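Local structure of N-acyl GLM peudo-teicoplanin deacetylase (Actinoplanes teichomyceticus, 2X9L) at residues 12-17 with 40-45; 46-51 with 70-75; 96-101 with 161-166; 153-158 with 185-190. The protein probably removes an acetyl group, as a zinc-dependent hydrolase of the PIG-L family, from the aminosugar of a teicoplanin pseudoaglycone. All coordinates share one frame; numbering follows the deposited sequence.

From the N terminus, contact 1 comes first: 12-17 and 40-45 close the beta-alpha-beta unit of strand 9-14, helix 19-33 and strand 37-42. Contact 2 follows in series, folding the loop at 46-51 back onto the first turn of helix 71-86. Contacts 3 and 4 cross, since 153-158 lies between the two segments of contact 3 and 185-190 follows both. Contact 3 ties the loop at 96-101 to the start of helix 162-177; contact 4 joins the end of strand 151-155 to the chain leaving strand 182-185. Strands 9-14 and 151-155 are sheet neighbours, and all four contacts touch the bound octyl glucoside, contacts 1 and 3 also the zinc ion.

Contact 1. Residues 12-17 with 40-45; sequences AISPHL and VYTVFA. With ZN (zinc ion), chain B; BOG (octyl beta-D-glucopyranoside), chain C.
Thr42 lays its methyl against the turn after strand 9-14: CG2, anti to the backbone N (OG1 at chi1 -62°), lies 3.4 Å from His16 C and 3.6 Å from Leu17 CD2, whose side chain crosses it at about a right angle. OG1 of Thr42 instead reaches a water that also bonds weakly to His16 O, and Ser14 OG donates to that same carbonyl at 2.7 Å. On the other face of the sheet Ile13 CG2 meets Val43 CG2 at 3.7 Å and Tyr41 CD2 at 4.0 Å. Phe44 presents its ring edge to Pro15 O, the carbonyl that takes the Phe44 N-H at 2.9 Å, while the His16 ring has the sugar carbon C4 of the octyl glucoside over one face and Pro15 CB over the other. This ring binds zinc through ND1 at 2.2 Å; Asp19 and His164 also bind the ion, as does a water, and NE2 of His16 is hydrogen-bonded to Asp163. Parallel backbone bonds, such as Ser14 N to Tyr41 O at 2.8 Å, join the strands. Helix 19-33 covers Ala12 and Val40, helix 162-177 packs on Ile13 and Pro15, and strands 89-92 and 151-155 flank the pair in the sheet.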
# COMPACT_ATOMS: atom_id res chain seq x y z
N ALA A 12 4.11 0.88 8.80
CA ALA A 12 3.74 1.06 7.40
C ALA A 12 2.38 0.42 7.19
O ALA A 12 2.16 -0.71 7.64
CB ALA A 12 4.77 0.40 6.52
N ILE A 13 1.48 1.13 6.52
CA ILE A 13 0.13 0.63 6.27
C ILE A 13 -0.10 0.49 4.77
O ILE A 13 -0.26 1.49 4.05
CB ILE A 13 -0.92 1.54 6.93
CG1 ILE A 13 -0.65 1.66 8.44
CG2 ILE A 13 -2.35 0.97 6.70
CD1 ILE A 13 -1.68 2.49 9.15
N SER A 14 -0.08 -0.75 4.30
CA SER A 14 -0.13 -1.07 2.89
C SER A 14 -1.56 -1.45 2.51
O SER A 14 -2.20 -2.22 3.21
CB SER A 14 0.82 -2.24 2.61
OG SER A 14 0.92 -2.55 1.23
N PRO A 15 -2.09 -0.89 1.41
CA PRO A 15 -3.42 -1.31 0.97
C PRO A 15 -3.45 -2.80 0.61
O PRO A 15 -4.27 -3.54 1.14
CB PRO A 15 -3.67 -0.47 -0.29
CG PRO A 15 -2.72 0.68 -0.17
CD PRO A 15 -1.52 0.17 0.56
N HIS A 16 -2.55 -3.21 -0.29
CA HIS A 16 -2.53 -4.59 -0.77
C HIS A 16 -1.22 -5.25 -0.47
O HIS A 16 -0.26 -4.59 -0.08
CB HIS A 16 -2.74 -4.65 -2.29
CG HIS A 16 -4.05 -4.08 -2.74
ND1 HIS A 16 -4.14 -2.97 -3.56
CD2 HIS A 16 -5.32 -4.44 -2.47
CE1 HIS A 16 -5.41 -2.68 -3.77
NE2 HIS A 16 -6.15 -3.57 -3.12
N LEU A 17 -1.18 -6.56 -0.69
CA LEU A 17 0.02 -7.35 -0.47
C LEU A 17 1.00 -7.09 -1.61
O LEU A 17 0.97 -7.77 -2.63
CB LEU A 17 -0.33 -8.83 -0.37
CG LEU A 17 -1.24 -9.13 0.83
CD1 LEU A 17 -1.97 -10.46 0.67
CD2 LEU A 17 -0.49 -9.06 2.18
N VAL A 40 4.85 -3.76 8.95
CA VAL A 40 4.04 -3.46 7.78
C VAL A 40 2.71 -4.18 7.92
O VAL A 40 2.65 -5.40 7.86
CB VAL A 40 4.70 -3.95 6.51
CG1 VAL A 40 3.78 -3.69 5.29
CG2 VAL A 40 6.07 -3.29 6.34
N TYR A 41 1.65 -3.39 8.13
CA TYR A 41 0.31 -3.92 8.29
C TYR A 41 -0.37 -3.75 6.93
O TYR A 41 -0.37 -2.67 6.37
CB TYR A 41 -0.42 -3.13 9.38
CG TYR A 41 -1.94 -3.25 9.36
CD1 TYR A 41 -2.56 -4.47 9.54
CD2 TYR A 41 -2.73 -2.12 9.18
CE1 TYR A 41 -3.95 -4.57 9.53
CE2 TYR A 41 -4.12 -2.21 9.16
CZ TYR A 41 -4.72 -3.44 9.33
OH TYR A 41 -6.10 -3.53 9.30
N THR A 42 -0.91 -4.83 6.39
CA THR A 42 -1.61 -4.77 5.12
C THR A 42 -3.11 -4.85 5.38
O THR A 42 -3.60 -5.80 5.99
CB THR A 42 -1.14 -5.88 4.16
OG1 THR A 42 0.26 -5.71 3.89
CG2 THR A 42 -1.88 -5.83 2.84
N VAL A 43 -3.83 -3.82 4.95
CA VAL A 43 -5.26 -3.71 5.21
C VAL A 43 -6.07 -4.79 4.50
O VAL A 43 -6.81 -5.55 5.14
CB VAL A 43 -5.78 -2.31 4.76
CG1 VAL A 43 -7.28 -2.18 4.99
CG2 VAL A 43 -5.04 -1.22 5.50
N PHE A 44 -5.92 -4.88 3.18
CA PHE A 44 -6.80 -5.74 2.38
C PHE A 44 -6.22 -7.13 2.16
O PHE A 44 -6.07 -7.57 1.02
CB PHE A 44 -7.19 -5.02 1.07
CG PHE A 44 -8.07 -3.83 1.30
CD1 PHE A 44 -9.42 -3.99 1.56
CD2 PHE A 44 -7.53 -2.56 1.38
CE1 PHE A 44 -10.22 -2.91 1.82
CE2 PHE A 44 -8.33 -1.47 1.64
CZ PHE A 44 -9.68 -1.64 1.86
N ALA A 45 -5.89 -7.81 3.25
CA ALA A 45 -5.27 -9.13 3.22
C ALA A 45 -6.24 -10.20 3.74
O ALA A 45 -5.84 -11.32 4.08
CB ALA A 45 -3.98 -9.11 4.06
ZN ZN B . -2.38 -1.88 -4.24
C1 BOG C . -4.87 -4.02 -8.57
O1 BOG C . -4.85 -2.85 -9.34
C2 BOG C . -3.66 -4.31 -7.68
O2 BOG C . -2.40 -4.07 -8.19
C3 BOG C . -3.81 -5.47 -6.68
O3 BOG C . -2.84 -5.63 -5.72
C4 BOG C . -5.23 -5.95 -6.32
O4 BOG C . -5.33 -7.15 -5.64
C5 BOG C . -6.37 -5.56 -7.28
O5 BOG C . -6.17 -4.47 -8.19
C6 BOG C . -7.79 -5.74 -6.81
O6 BOG C . -8.11 -4.76 -5.89
C1' BOG C . -5.81 -2.69 -10.33
C2' BOG C . -5.72 -1.41 -11.14
C3' BOG C . -6.75 -0.35 -10.90
C4' BOG C . -8.14 -0.57 -11.48
C5' BOG C . -9.27 0.32 -10.99
C6' BOG C . -10.57 -0.35 -10.59
C7' BOG C . -10.74 -0.75 -9.15
C8' BOG C . -10.13 -2.03 -8.67
O HOH W 1 2.17 -5.69 2.02
O HOH W 2 -3.89 -7.74 -1.10
O HOH W 3 -1.20 -3.51 -5.55

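Contact 2. Residues 46-51 with 70-75; sequences GAAQPP and DAVLYR. With BOG (octyl beta-D-glucopyranoside), chain C.
Val72 is the side chain that 46-51 rests on, pointing from the first turn of helix 71-86 toward the loop. Its CB lies 4.0 Å from Gly46 O. From there the two methyls divide. CG1, anti to the backbone N (chi1 176°), approaches Gly46 O to 3.5 Å and also touches Ala47 CA. CG2, on the branch beside the backbone N, stands 3.6 Å from the same Gly46 O and meets the methyl of Ala48, CB to CG2 4.0 Å. The valine thus straddles one carbonyl oxygen with both methyls, and Tyr100 packs against it as well. The polar link between the segments runs through water. One water accepts from Ala48 N and donates to Asp70 OD1; a second donates to Ala48 O and to Asp70 OD1 and accepts from Val72 N. Asp70 OD1 therefore gathers three donors, for it also takes the N-H of Leu73 at 3.1 Å, met from above the carboxylate plane. One turn further on, Arg75 sends its guanidinium into the sugar pocket, NH1 to O4 of the octyl glucoside at 2.7 Å and NH2 to O3 at 3.0 Å, both at its edge; NH2 also bonds to Leu17 O, and Trp63 makes a cation-pi contact with the group. The bond from Leu73 N makes Asp70 a classical helix N-cap, here hydrated and tied by two waters to the loop that follows strand 37-42, at the start of a helix that lines the sugar site.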
# COMPACT_ATOMS: atom_id res chain seq x y z
N GLY A 46 -7.51 -9.84 3.80
CA GLY A 46 -8.53 -10.72 4.34
C GLY A 46 -8.74 -12.00 3.57
O GLY A 46 -8.76 -12.01 2.34
N ALA A 47 -8.95 -13.09 4.30
CA ALA A 47 -9.14 -14.39 3.67
C ALA A 47 -10.39 -14.37 2.81
O ALA A 47 -11.43 -13.80 3.18
CB ALA A 47 -9.22 -15.49 4.72
N ALA A 48 -10.29 -14.98 1.64
CA ALA A 48 -11.39 -15.03 0.70
C ALA A 48 -11.57 -16.47 0.24
O ALA A 48 -10.59 -17.18 0.03
CB ALA A 48 -11.12 -14.12 -0.50
N GLN A 49 -12.81 -16.89 0.09
CA GLN A 49 -13.10 -18.24 -0.37
C GLN A 49 -14.15 -18.20 -1.48
O GLN A 49 -14.95 -17.28 -1.54
CB GLN A 49 -13.56 -19.14 0.79
CG GLN A 49 -12.40 -19.79 1.53
CD GLN A 49 -12.85 -20.78 2.60
OE1 GLN A 49 -13.98 -20.71 3.09
NE2 GLN A 49 -11.97 -21.71 2.96
N PRO A 50 -14.13 -19.19 -2.38
CA PRO A 50 -15.13 -19.23 -3.44
C PRO A 50 -16.52 -19.25 -2.81
O PRO A 50 -16.63 -19.57 -1.63
CB PRO A 50 -14.86 -20.56 -4.14
CG PRO A 50 -13.46 -20.94 -3.77
CD PRO A 50 -13.26 -20.39 -2.39
N PRO A 51 -17.56 -18.91 -3.59
CA PRO A 51 -17.51 -18.56 -5.01
C PRO A 51 -16.88 -17.19 -5.26
O PRO A 51 -17.15 -16.22 -4.54
CB PRO A 51 -18.98 -18.52 -5.43
CG PRO A 51 -19.74 -19.16 -4.32
CD PRO A 51 -18.94 -18.87 -3.08
N ASP A 70 -6.89 -20.36 -3.84
CA ASP A 70 -6.83 -19.48 -2.69
C ASP A 70 -5.77 -18.42 -2.92
O ASP A 70 -4.65 -18.53 -2.40
CB ASP A 70 -6.48 -20.29 -1.45
CG ASP A 70 -6.71 -19.52 -0.16
OD1 ASP A 70 -6.82 -18.27 -0.20
OD2 ASP A 70 -6.78 -20.18 0.90
N ALA A 71 -6.12 -17.41 -3.71
CA ALA A 71 -5.16 -16.39 -4.10
C ALA A 71 -4.64 -15.62 -2.90
O ALA A 71 -3.47 -15.27 -2.84
CB ALA A 71 -5.79 -15.44 -5.11
N VAL A 72 -5.52 -15.34 -1.95
CA VAL A 72 -5.09 -14.59 -0.78
C VAL A 72 -4.02 -15.36 -0.01
O VAL A 72 -3.05 -14.77 0.46
CB VAL A 72 -6.25 -14.21 0.14
CG1 VAL A 72 -5.72 -13.51 1.40
CG2 VAL A 72 -7.22 -13.31 -0.61
N LEU A 73 -4.19 -16.67 0.11
CA LEU A 73 -3.18 -17.49 0.77
C LEU A 73 -1.84 -17.37 0.06
O LEU A 73 -0.81 -17.18 0.70
CB LEU A 73 -3.61 -18.96 0.84
CG LEU A 73 -2.84 -19.88 1.80
CD1 LEU A 73 -3.40 -21.30 1.76
CD2 LEU A 73 -1.37 -19.91 1.49
N TYR A 74 -1.85 -17.51 -1.27
CA TYR A 74 -0.64 -17.38 -2.08
C TYR A 74 0.03 -16.02 -1.86
O TYR A 74 1.23 -15.93 -1.69
CB TYR A 74 -0.94 -17.53 -3.56
CG TYR A 74 -0.93 -18.95 -4.09
CD1 TYR A 74 -2.03 -19.78 -3.91
CD2 TYR A 74 0.16 -19.44 -4.80
CE1 TYR A 74 -2.04 -21.08 -4.40
CE2 TYR A 74 0.16 -20.74 -5.31
CZ TYR A 74 -0.95 -21.56 -5.10
OH TYR A 74 -0.96 -22.85 -5.59
N ARG A 75 -0.77 -14.96 -1.88
CA ARG A 75 -0.20 -13.61 -1.75
C ARG A 75 0.32 -13.33 -0.34
O ARG A 75 1.32 -12.64 -0.16
CB ARG A 75 -1.21 -12.54 -2.16
CG ARG A 75 -1.64 -12.64 -3.61
CD ARG A 75 -2.51 -11.45 -4.00
NE ARG A 75 -1.76 -10.20 -3.98
CZ ARG A 75 -2.28 -9.02 -4.33
NH1 ARG A 75 -3.56 -8.96 -4.70
NH2 ARG A 75 -1.55 -7.92 -4.31
C1 BOG C . -4.87 -4.02 -8.57
O1 BOG C . -4.85 -2.85 -9.34
C2 BOG C . -3.66 -4.31 -7.68
O2 BOG C . -2.40 -4.07 -8.19
C3 BOG C . -3.81 -5.47 -6.68
O3 BOG C . -2.84 -5.63 -5.72
C4 BOG C . -5.23 -5.95 -6.32
O4 BOG C . -5.33 -7.15 -5.64
C5 BOG C . -6.37 -5.56 -7.28
O5 BOG C . -6.17 -4.47 -8.19
C6 BOG C . -7.79 -5.74 -6.81
O6 BOG C . -8.11 -4.76 -5.89
C1' BOG C . -5.81 -2.69 -10.33
C2' BOG C . -5.72 -1.41 -11.14
C3' BOG C . -6.75 -0.35 -10.90
C4' BOG C . -8.14 -0.57 -11.48
C5' BOG C . -9.27 0.32 -10.99
C6' BOG C . -10.57 -0.35 -10.59
C7' BOG C . -10.74 -0.75 -9.15
C8' BOG C . -10.13 -2.03 -8.67
O HOH W 4 -7.82 -16.94 1.99
O HOH W 5 -8.34 -16.29 -1.82

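Contact 3. Residues 96-101 with 161-166; sequences LDSIYR and HPDHEA. With ZN (zinc ion), chain B; BOG (octyl beta-D-glucopyranoside), chain C.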
# COMPACT_ATOMS: atom_id res chain seq x y z
N LEU A 96 -11.37 -7.45 2.82
CA LEU A 96 -11.33 -8.14 1.55
C LEU A 96 -10.92 -7.20 0.44
O LEU A 96 -11.47 -6.11 0.33
CB LEU A 96 -12.71 -8.72 1.23
CG LEU A 96 -13.20 -9.88 2.09
CD1 LEU A 96 -14.64 -10.23 1.68
CD2 LEU A 96 -12.28 -11.08 1.92
N ASP A 97 -9.99 -7.65 -0.39
CA ASP A 97 -9.60 -6.97 -1.62
C ASP A 97 -10.85 -6.63 -2.43
O ASP A 97 -11.86 -7.31 -2.34
CB ASP A 97 -8.71 -7.91 -2.44
CG ASP A 97 -7.89 -7.20 -3.51
OD1 ASP A 97 -7.94 -5.96 -3.62
OD2 ASP A 97 -7.18 -7.91 -4.24
N SER A 98 -10.77 -5.57 -3.23
CA SER A 98 -11.91 -5.07 -3.98
C SER A 98 -12.60 -6.14 -4.83
O SER A 98 -13.83 -6.11 -4.98
CB SER A 98 -11.49 -3.90 -4.87
OG SER A 98 -10.62 -4.31 -5.91
N ILE A 99 -11.83 -7.08 -5.36
CA ILE A 99 -12.41 -8.10 -6.22
C ILE A 99 -13.24 -9.15 -5.46
O ILE A 99 -13.86 -10.01 -6.08
CB ILE A 99 -11.34 -8.85 -7.05
CG1 ILE A 99 -10.25 -9.42 -6.13
CG2 ILE A 99 -10.75 -7.94 -8.11
CD1 ILE A 99 -9.28 -10.38 -6.87
N TYR A 100 -13.23 -9.10 -4.14
CA TYR A 100 -13.98 -10.09 -3.37
C TYR A 100 -15.15 -9.45 -2.65
O TYR A 100 -15.95 -10.16 -2.04
CB TYR A 100 -13.08 -10.77 -2.33
CG TYR A 100 -11.82 -11.36 -2.90
CD1 TYR A 100 -10.57 -11.01 -2.39
CD2 TYR A 100 -11.87 -12.25 -3.96
CE1 TYR A 100 -9.41 -11.54 -2.91
CE2 TYR A 100 -10.71 -12.80 -4.48
CZ TYR A 100 -9.48 -12.45 -3.95
OH TYR A 100 -8.32 -12.97 -4.47
N ARG A 101 -15.25 -8.13 -2.69
CA ARG A 101 -16.30 -7.44 -1.94
C ARG A 101 -17.63 -7.41 -2.67
O ARG A 101 -17.69 -7.34 -3.89
CB ARG A 101 -15.87 -6.02 -1.55
CG ARG A 101 -14.64 -5.99 -0.63
CD ARG A 101 -14.61 -4.75 0.27
NE ARG A 101 -14.50 -3.49 -0.48
CZ ARG A 101 -13.36 -2.99 -0.95
NH1 ARG A 101 -12.22 -3.64 -0.77
NH2 ARG A 101 -13.36 -1.83 -1.59
N HIS A 161 -6.93 3.96 -7.00
CA HIS A 161 -7.49 2.66 -6.62
C HIS A 161 -8.33 2.85 -5.35
O HIS A 161 -7.85 3.44 -4.38
CB HIS A 161 -6.39 1.62 -6.38
CG HIS A 161 -6.92 0.23 -6.20
ND1 HIS A 161 -6.51 -0.84 -6.97
CD2 HIS A 161 -7.87 -0.26 -5.36
CE1 HIS A 161 -7.17 -1.92 -6.60
NE2 HIS A 161 -8.00 -1.60 -5.62
N PRO A 162 -9.58 2.36 -5.35
CA PRO A 162 -10.44 2.62 -4.19
C PRO A 162 -9.91 2.04 -2.88
O PRO A 162 -10.19 2.60 -1.82
CB PRO A 162 -11.77 1.94 -4.56
CG PRO A 162 -11.42 0.97 -5.66
CD PRO A 162 -10.26 1.57 -6.39
N ASP A 163 -9.18 0.92 -2.95
CA ASP A 163 -8.59 0.33 -1.76
C ASP A 163 -7.47 1.23 -1.23
O ASP A 163 -7.27 1.33 -0.02
CB ASP A 163 -8.02 -1.07 -2.04
CG ASP A 163 -9.11 -2.12 -2.30
OD1 ASP A 163 -10.28 -1.86 -1.95
OD2 ASP A 163 -8.78 -3.20 -2.84
N HIS A 164 -6.73 1.87 -2.13
CA HIS A 164 -5.68 2.80 -1.69
C HIS A 164 -6.29 4.02 -1.03
O HIS A 164 -5.79 4.51 -0.00
CB HIS A 164 -4.78 3.22 -2.85
CG HIS A 164 -3.91 2.12 -3.37
ND1 HIS A 164 -2.60 2.31 -3.76
CD2 HIS A 164 -4.16 0.79 -3.52
CE1 HIS A 164 -2.09 1.16 -4.14
NE2 HIS A 164 -3.02 0.22 -4.01
N GLU A 165 -7.34 4.54 -1.64
CA GLU A 165 -8.03 5.69 -1.09
C GLU A 165 -8.60 5.38 0.29
O GLU A 165 -8.49 6.20 1.20
CB GLU A 165 -9.12 6.18 -2.05
CG GLU A 165 -8.55 6.85 -3.30
CD GLU A 165 -9.60 7.25 -4.33
OE1 GLU A 165 -9.24 7.98 -5.28
OE2 GLU A 165 -10.77 6.83 -4.21
N ALA A 166 -9.19 4.20 0.45
CA ALA A 166 -9.78 3.82 1.73
C ALA A 166 -8.68 3.72 2.80
O ALA A 166 -8.86 4.16 3.95
CB ALA A 166 -10.51 2.48 1.63
ZN ZN B . -2.38 -1.88 -4.24
C1 BOG C . -4.87 -4.02 -8.57
O1 BOG C . -4.85 -2.85 -9.34
C2 BOG C . -3.66 -4.31 -7.68
O2 BOG C . -2.40 -4.07 -8.19
C3 BOG C . -3.81 -5.47 -6.68
O3 BOG C . -2.84 -5.63 -5.72
C4 BOG C . -5.23 -5.95 -6.32
O4 BOG C . -5.33 -7.15 -5.64
C5 BOG C . -6.37 -5.56 -7.28
O5 BOG C . -6.17 -4.47 -8.19
C6 BOG C . -7.79 -5.74 -6.81
O6 BOG C . -8.11 -4.76 -5.89
C1' BOG C . -5.81 -2.69 -10.33
C2' BOG C . -5.72 -1.41 -11.14
C3' BOG C . -6.75 -0.35 -10.90
C4' BOG C . -8.14 -0.57 -11.48
C5' BOG C . -9.27 0.32 -10.99
C6' BOG C . -10.57 -0.35 -10.59
C7' BOG C . -10.74 -0.75 -9.15
C8' BOG C . -10.13 -2.03 -8.67
O HOH W 3 -1.20 -3.51 -5.55
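Asp163 reaches from the first turn of helix 162-177 into the loop at 96-101, and its two oxygens serve different partners. OD1 is gripped end-on by Arg101, NH1 at 2.9 Å and NH2 at 3.1 Å, in a salt bridge lying in the guanidinium plane, which is turned 52° from the carboxylate. NH1 also donates to Leu96 O at 2.8 Å, in the carbonyl plane, so that one nitrogen ties the aspartate to the loop backbone. OD2 takes the Ser98 N-H at 3.1 Å on its syn lone pair and, outside the segments, the NE2 of His16; His161 NE2 adds a weak bond. This is the metal site of the PIG-L family: the neighbouring His164 binds zinc through NE2 with His16 and Asp19, and Asp163 belongs to its second shell here, although with Asp97 and His16 it binds a further zinc ion in another crystal structure of this protein. An asparagine in its place would probably leave the Arg101 guanidinium without its opposing charge and weaken the hold on His16. Asp97 OD1 comes within 3.0 Å of Asp163 OD2; Ser98 N, donating to Asp163 OD2 and weakly to Asp97 OD1, probably eases the closeness of these two acceptors. Asp97 OD1 accepts from O6 of the octyl glucoside at 2.6 Å, and Ser98 OG donates to that same O6, its chi1 of 68° turning the hydroxyl to the sugar. His161 has the alkyl end C8' of the detergent over one ring face.

Contact 4. Residues 153-158 with 185-190; sequences VTCAAI and WEDLPY. With BOG (octyl beta-D-glucopyranoside), chain C.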
# COMPACT_ATOMS: atom_id res chain seq x y z
N VAL A 153 3.49 5.49 8.00
CA VAL A 153 3.58 5.84 6.59
C VAL A 153 2.58 4.99 5.84
O VAL A 153 2.42 3.82 6.14
CB VAL A 153 4.99 5.62 6.00
CG1 VAL A 153 5.06 6.19 4.59
CG2 VAL A 153 6.03 6.30 6.88
N THR A 154 1.86 5.61 4.91
CA THR A 154 0.89 4.87 4.10
C THR A 154 0.89 5.43 2.68
O THR A 154 1.76 6.22 2.34
CB THR A 154 -0.51 4.89 4.73
OG1 THR A 154 -1.37 3.95 4.06
CG2 THR A 154 -1.10 6.28 4.69
N CYS A 155 -0.06 5.00 1.85
CA CYS A 155 -0.07 5.37 0.44
C CYS A 155 -0.73 6.72 0.16
O CYS A 155 -1.67 7.11 0.84
CB CYS A 155 -0.78 4.30 -0.38
SG CYS A 155 -2.52 4.06 0.08
N ALA A 156 -0.23 7.42 -0.85
CA ALA A 156 -0.87 8.65 -1.32
C ALA A 156 -2.15 8.38 -2.13
O ALA A 156 -2.95 9.29 -2.36
CB ALA A 156 0.13 9.47 -2.17
N ALA A 157 -2.31 7.14 -2.59
CA ALA A 157 -3.43 6.76 -3.44
C ALA A 157 -3.36 7.42 -4.83
O ALA A 157 -4.38 7.65 -5.48
CB ALA A 157 -4.78 7.04 -2.76
N ILE A 158 -2.15 7.72 -5.27
CA ILE A 158 -1.96 8.11 -6.66
C ILE A 158 -2.43 6.96 -7.53
O ILE A 158 -2.06 5.80 -7.30
CB ILE A 158 -0.50 8.43 -6.96
CG1 ILE A 158 -0.08 9.70 -6.21
CG2 ILE A 158 -0.28 8.60 -8.47
CD1 ILE A 158 1.42 9.96 -6.25
N TRP A 185 3.59 7.79 0.93
CA TRP A 185 4.56 7.48 -0.12
C TRP A 185 3.95 7.66 -1.50
O TRP A 185 2.74 7.61 -1.67
CB TRP A 185 5.13 6.06 0.01
CG TRP A 185 4.12 4.94 -0.08
CD1 TRP A 185 3.31 4.64 -1.15
CD2 TRP A 185 3.85 3.96 0.91
NE1 TRP A 185 2.53 3.54 -0.86
CE2 TRP A 185 2.85 3.10 0.41
CE3 TRP A 185 4.36 3.72 2.20
CZ2 TRP A 185 2.34 2.02 1.14
CZ3 TRP A 185 3.85 2.66 2.93
CH2 TRP A 185 2.85 1.82 2.40
N GLU A 186 4.81 7.88 -2.49
CA GLU A 186 4.37 7.91 -3.87
C GLU A 186 4.05 6.48 -4.35
O GLU A 186 4.94 5.63 -4.42
CB GLU A 186 5.47 8.54 -4.73
CG GLU A 186 5.09 8.72 -6.15
CD GLU A 186 6.19 9.34 -6.96
OE1 GLU A 186 5.87 10.18 -7.83
OE2 GLU A 186 7.37 8.99 -6.72
N ASP A 187 2.78 6.21 -4.66
CA ASP A 187 2.39 4.85 -5.06
C ASP A 187 3.15 4.41 -6.30
O ASP A 187 3.06 5.05 -7.34
CB ASP A 187 0.89 4.75 -5.36
CG ASP A 187 0.04 5.31 -4.24
OD1 ASP A 187 0.18 6.52 -3.96
OD2 ASP A 187 -0.77 4.54 -3.66
N LEU A 188 3.87 3.29 -6.20
CA LEU A 188 4.53 2.73 -7.38
C LEU A 188 3.96 1.35 -7.71
O LEU A 188 3.60 0.60 -6.80
CB LEU A 188 6.04 2.62 -7.14
CG LEU A 188 6.76 3.94 -6.82
CD1 LEU A 188 8.19 3.68 -6.35
CD2 LEU A 188 6.77 4.84 -8.04
N PRO A 189 3.89 1.00 -9.00
CA PRO A 189 4.34 1.79 -10.16
C PRO A 189 3.31 2.78 -10.68
O PRO A 189 3.53 3.38 -11.74
CB PRO A 189 4.59 0.72 -11.21
CG PRO A 189 3.53 -0.29 -10.91
CD PRO A 189 3.49 -0.36 -9.41
N TYR A 190 2.21 2.99 -9.96
CA TYR A 190 1.13 3.84 -10.46
C TYR A 190 1.61 5.23 -10.87
O TYR A 190 1.15 5.79 -11.86
CB TYR A 190 0.03 4.00 -9.42
CG TYR A 190 -0.64 2.71 -9.03
CD1 TYR A 190 -0.06 1.86 -8.08
CD2 TYR A 190 -1.86 2.34 -9.58
CE1 TYR A 190 -0.68 0.67 -7.72
CE2 TYR A 190 -2.49 1.16 -9.22
CZ TYR A 190 -1.89 0.33 -8.29
OH TYR A 190 -2.51 -0.85 -7.93
C1 BOG C . -4.87 -4.02 -8.57
O1 BOG C . -4.85 -2.85 -9.34
C2 BOG C . -3.66 -4.31 -7.68
O2 BOG C . -2.40 -4.07 -8.19
C3 BOG C . -3.81 -5.47 -6.68
O3 BOG C . -2.84 -5.63 -5.72
C4 BOG C . -5.23 -5.95 -6.32
O4 BOG C . -5.33 -7.15 -5.64
C5 BOG C . -6.37 -5.56 -7.28
O5 BOG C . -6.17 -4.47 -8.19
C6 BOG C . -7.79 -5.74 -6.81
O6 BOG C . -8.11 -4.76 -5.89
C1' BOG C . -5.81 -2.69 -10.33
C2' BOG C . -5.72 -1.41 -11.14
C3' BOG C . -6.75 -0.35 -10.90
C4' BOG C . -8.14 -0.57 -11.48
C5' BOG C . -9.27 0.32 -10.99
C6' BOG C . -10.57 -0.35 -10.59
C7' BOG C . -10.74 -0.75 -9.15
C8' BOG C . -10.13 -2.03 -8.67
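Trp185 lays one face of its indole over the backbone of strand 151-155: Thr154 O sits 3.4 Å above the ring plane, offset toward the rim, and Cys155 CA stands 3.7 Å from the centroid of the five-membered ring, a CH-pi contact. With chi1 at 61°, CG is held between the backbone N and the carbonyl carbon, which folds the ring back across the strand instead of past it. Val153 CG1 comes obliquely to CE3 at 3.5 Å. The backbones pair in parallel around the same residue, Trp185 N to Thr154 O at 2.8 Å and Ala156 N to Trp185 O at 3.1 Å, so Thr154 O takes a bond while lying over the indole. An alanine here is likely to keep this pairing but to uncover Thr154 and Cys155 and open a gap beside Val153. Beyond the strand, Asp187 turns its carboxylate into the bend at 156-158, where OD1 accepts a weak bond from Ile158 N at 2.9 Å. OD2 is hydrogen-bonded to ND1 of His164. Tyr190 packs CB on Ile158 O, and its OH accepts from O2 of the octyl glucoside at 3.2 Å. Since His164 binds zinc through its other nitrogen, the Asp187 carboxylate acts as a second-shell group: together with the metal bond it probably fixes the rotation of the imidazole, and it would be expected to make it a stronger zinc ligand.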